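Putative integrase (Listeria innocua, PDB 5U96) probably binds DNA and exchanges its strands as a serine integrase, in which interactions of the coiled-coil domain, the piece crystallised here, mediate the direction of recombination. Local coordinates at residues E5-E10 with A40-Y45. Residues are numbered along the deposited sequence; the frame is centred on the assembly and turned at random.
Sequences EKLKIE and AQINYY
Tyr-45 reaches from helix 28-50 to the 5-10 segment and lays its ring among Lys-6, Leu-7 and Glu-10. CB of Lys-6 sits over one face of the ring, 3.8 Å from its centroid, in a CH-pi contact; Gln-41 OE1 lies above the opposite face, offset toward the rim. The lysine chain crosses the tyrosine at about a right angle, bringing CD to 3.3 Å from Tyr-45 OH while NZ continues past the ring. Leu-7 runs past Tyr-45 in the opposite direction; its CD2 lies 3.5 Å from Tyr-45 CB and 3.7 Å from Ile-42 CG2, touching both side chains, one turn apart. The two helices form an antiparallel helical hairpin, the integrase's coiled-coil domain, joined here near the chain termini. Glu-10, buried, points toward helix 28-50; its CG meets the ring edge at Tyr-45 CE2 (3.7 Å). A bend at chi2 (-66°) carries the carboxylate across Gln-41, with OE2 3.4 Å from Gln-41 CG. With no direct hydrogen bond across the segments, one water in the ring plane donates to Glu-10 OE2 (2.9 Å) and hydrogen-bonds Tyr-45 OH (2.6 Å). Lys-13 NZ adds a long, weak ion pair to OE2, which probably favours the charged carboxylate.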
ATOM      1  N   GLU A   5      19.533   9.362   6.923  1.00 39.07           N
ATOM      2  CA  GLU A   5      18.733   9.868   5.812  1.00 39.96           C
ATOM      3  C   GLU A   5      17.672   8.872   5.348  1.00 40.26           C
ATOM      4  O   GLU A   5      17.287   8.865   4.178  1.00 39.86           O
ATOM      5  CB  GLU A   5      19.643  10.232   4.634  1.00 39.91           C
ATOM      6  CG  GLU A   5      20.784  11.191   4.982  1.00 39.18           C
ATOM      7  CD  GLU A   5      21.913  10.528   5.755  1.00 38.96           C
ATOM      8  OE1 GLU A   5      21.857   9.298   5.967  1.00 38.84           O
ATOM      9  OE2 GLU A   5      22.858  11.240   6.158  1.00 39.27           O
ATOM     10  N   LYS A   6      17.191   8.041   6.268  1.00 39.10           N
ATOM     11  CA  LYS A   6      16.175   7.043   5.944  1.00 38.86           C
ATOM     12  C   LYS A   6      14.774   7.563   6.238  1.00 38.28           C
ATOM     13  O   LYS A   6      13.794   7.071   5.681  1.00 38.32           O
ATOM     14  CB  LYS A   6      16.429   5.747   6.717  1.00 37.84           C
ATOM     15  CG  LYS A   6      17.746   5.081   6.356  1.00 36.86           C
ATOM     16  CD  LYS A   6      17.674   3.564   6.439  1.00 37.20           C
ATOM     17  CE  LYS A   6      18.748   2.927   5.573  1.00 37.70           C
ATOM     18  NZ  LYS A   6      19.291   1.678   6.169  1.00 39.89           N
ATOM     19  N   LEU A   7      14.683   8.564   7.108  1.00 38.91           N
ATOM     20  CA  LEU A   7      13.392   9.115   7.502  1.00 38.59           C
ATOM     21  C   LEU A   7      12.771   9.935   6.375  1.00 38.05           C
ATOM     22  O   LEU A   7      11.552   9.935   6.201  1.00 37.17           O
ATOM     23  CB  LEU A   7      13.536   9.974   8.759  1.00 38.54           C
ATOM     24  CG  LEU A   7      13.849   9.194  10.037  1.00 37.71           C
ATOM     25  CD1 LEU A   7      15.064   9.772  10.742  1.00 38.49           C
ATOM     26  CD2 LEU A   7      12.646   9.183  10.967  1.00 37.13           C
ATOM     27  N   LYS A   8      13.607  10.635   5.613  1.00 39.06           N
ATOM     28  CA  LYS A   8      13.120  11.439   4.496  1.00 39.30           C
ATOM     29  C   LYS A   8      12.496  10.553   3.425  1.00 38.27           C
ATOM     30  O   LYS A   8      11.556  10.961   2.743  1.00 37.36           O
ATOM     31  CB  LYS A   8      14.245  12.278   3.890  1.00 39.95           C
ATOM     32  CG  LYS A   8      14.706  13.430   4.769  1.00 39.72           C
ATOM     33  CD  LYS A   8      15.808  14.237   4.096  1.00 39.59           C
ATOM     34  CE  LYS A   8      16.495  15.186   5.066  1.00 39.17           C
ATOM     35  NZ  LYS A   8      17.177  14.454   6.169  1.00 38.27           N
ATOM     36  N   ILE A   9      13.025   9.343   3.274  1.00 36.71           N
ATOM     37  CA  ILE A   9      12.436   8.372   2.364  1.00 37.22           C
ATOM     38  C   ILE A   9      11.104   7.890   2.927  1.00 35.08           C
ATOM     39  O   ILE A   9      10.120   7.774   2.199  1.00 35.22           O
ATOM     40  CB  ILE A   9      13.362   7.161   2.128  1.00 37.77           C
ATOM     41  CG1 ILE A   9      14.642   7.607   1.410  1.00 38.16           C
ATOM     42  CG2 ILE A   9      12.630   6.085   1.326  1.00 36.14           C
ATOM     43  CD1 ILE A   9      15.577   6.469   1.045  1.00 37.82           C
ATOM     44  N   GLU A  10      11.084   7.607   4.226  1.00 34.99           N
ATOM     45  CA  GLU A  10       9.870   7.149   4.890  1.00 35.44           C
ATOM     46  C   GLU A  10       8.780   8.215   4.823  1.00 34.48           C
ATOM     47  O   GLU A  10       7.599   7.899   4.686  1.00 32.93           O
ATOM     48  CB  GLU A  10      10.161   6.779   6.346  1.00 35.11           C
ATOM     49  CG  GLU A  10      10.858   5.436   6.520  1.00 35.22           C
ATOM     50  CD  GLU A  10       9.991   4.262   6.099  1.00 34.61           C
ATOM     51  OE1 GLU A  10       8.749   4.390   6.140  1.00 33.62           O
ATOM     52  OE2 GLU A  10      10.552   3.211   5.724  1.00 35.01           O
ATOM     53  N   ALA A  40       5.590   3.149  12.218  1.00 38.01           N
ATOM     54  CA  ALA A  40       6.455   2.412  13.133  1.00 38.33           C
ATOM     55  C   ALA A  40       7.923   2.532  12.739  1.00 38.61           C
ATOM     56  O   ALA A  40       8.789   2.694  13.597  1.00 38.65           O
ATOM     57  CB  ALA A  40       6.044   0.953  13.178  1.00 38.93           C
ATOM     58  N   GLN A  41       8.200   2.445  11.442  1.00 38.23           N
ATOM     59  CA  GLN A  41       9.573   2.523  10.955  1.00 38.46           C
ATOM     60  C   GLN A  41      10.164   3.902  11.223  1.00 37.88           C
ATOM     61  O   GLN A  41      11.364   4.036  11.464  1.00 38.13           O
ATOM     62  CB  GLN A  41       9.633   2.200   9.460  1.00 37.89           C
ATOM     63  CG  GLN A  41      11.044   2.152   8.892  1.00 38.02           C
ATOM     64  CD  GLN A  41      11.976   1.286   9.717  1.00 37.80           C
ATOM     65  OE1 GLN A  41      12.818   1.794  10.457  1.00 37.99           O
ATOM     66  NE2 GLN A  41      11.827  -0.026   9.601  1.00 38.76           N
ATOM     67  N   ILE A  42       9.318   4.925  11.181  1.00 37.41           N
ATOM     68  CA  ILE A  42       9.732   6.273  11.548  1.00 37.74           C
ATOM     69  C   ILE A  42      10.076   6.325  13.031  1.00 38.13           C
ATOM     70  O   ILE A  42      10.958   7.074  13.452  1.00 37.82           O
ATOM     71  CB  ILE A  42       8.633   7.314  11.245  1.00 37.51           C
ATOM     72  CG1 ILE A  42       8.371   7.389   9.738  1.00 36.32           C
ATOM     73  CG2 ILE A  42       9.029   8.682  11.791  1.00 38.20           C
ATOM     74  CD1 ILE A  42       7.161   8.224   9.364  1.00 36.37           C
ATOM     75  N   ASN A  43       9.372   5.519  13.818  1.00 38.24           N
ATOM     76  CA  ASN A  43       9.545   5.510  15.264  1.00 38.81           C
ATOM     77  C   ASN A  43      10.903   4.954  15.682  1.00 38.17           C
ATOM     78  O   ASN A  43      11.557   5.499  16.571  1.00 39.33           O
ATOM     79  CB  ASN A  43       8.429   4.695  15.919  1.00 38.30           C
ATOM     80  CG  ASN A  43       8.274   4.995  17.397  1.00 38.28           C
ATOM     81  OD1 ASN A  43       8.739   6.024  17.887  1.00 38.68           O
ATOM     82  ND2 ASN A  43       7.613   4.096  18.115  1.00 38.26           N
ATOM     83  N   TYR A  44      11.321   3.867  15.041  1.00 38.72           N
ATOM     84  CA  TYR A  44      12.596   3.234  15.363  1.00 39.70           C
ATOM     85  C   TYR A  44      13.766   4.131  14.968  1.00 39.59           C
ATOM     86  O   TYR A  44      14.750   4.235  15.699  1.00 39.86           O
ATOM     87  CB  TYR A  44      12.722   1.874  14.671  1.00 40.90           C
ATOM     88  CG  TYR A  44      13.943   1.091  15.109  1.00 41.67           C
ATOM     89  CD1 TYR A  44      14.000   0.507  16.369  1.00 41.60           C
ATOM     90  CD2 TYR A  44      15.039   0.939  14.270  1.00 42.37           C
ATOM     91  CE1 TYR A  44      15.112  -0.205  16.781  1.00 42.31           C
ATOM     92  CE2 TYR A  44      16.155   0.225  14.673  1.00 43.37           C
ATOM     93  CZ  TYR A  44      16.188  -0.342  15.930  1.00 43.03           C
ATOM     94  OH  TYR A  44      17.298  -1.049  16.337  1.00 42.83           O
ATOM     95  N   TYR A  45      13.653   4.775  13.809  1.00 38.49           N
ATOM     96  CA  TYR A  45      14.684   5.695  13.340  1.00 38.40           C
ATOM     97  C   TYR A  45      14.871   6.836  14.334  1.00 37.99           C
ATOM     98  O   TYR A  45      15.980   7.334  14.522  1.00 38.62           O
ATOM     99  CB  TYR A  45      14.327   6.249  11.955  1.00 37.64           C
ATOM    100  CG  TYR A  45      14.455   5.257  10.811  1.00 37.76           C
ATOM    101  CD1 TYR A  45      15.326   4.177  10.887  1.00 38.09           C
ATOM    102  CD2 TYR A  45      13.706   5.409   9.652  1.00 37.69           C
ATOM    103  CE1 TYR A  45      15.444   3.277   9.842  1.00 37.92           C
ATOM    104  CE2 TYR A  45      13.817   4.513   8.603  1.00 37.28           C
ATOM    105  CZ  TYR A  45      14.688   3.450   8.703  1.00 37.80           C
ATOM    106  OH  TYR A  45      14.804   2.555   7.664  1.00 37.92           O
TER
HETATM  107  O   HOH W   1      13.245   2.159   5.666  1.00 38.60           O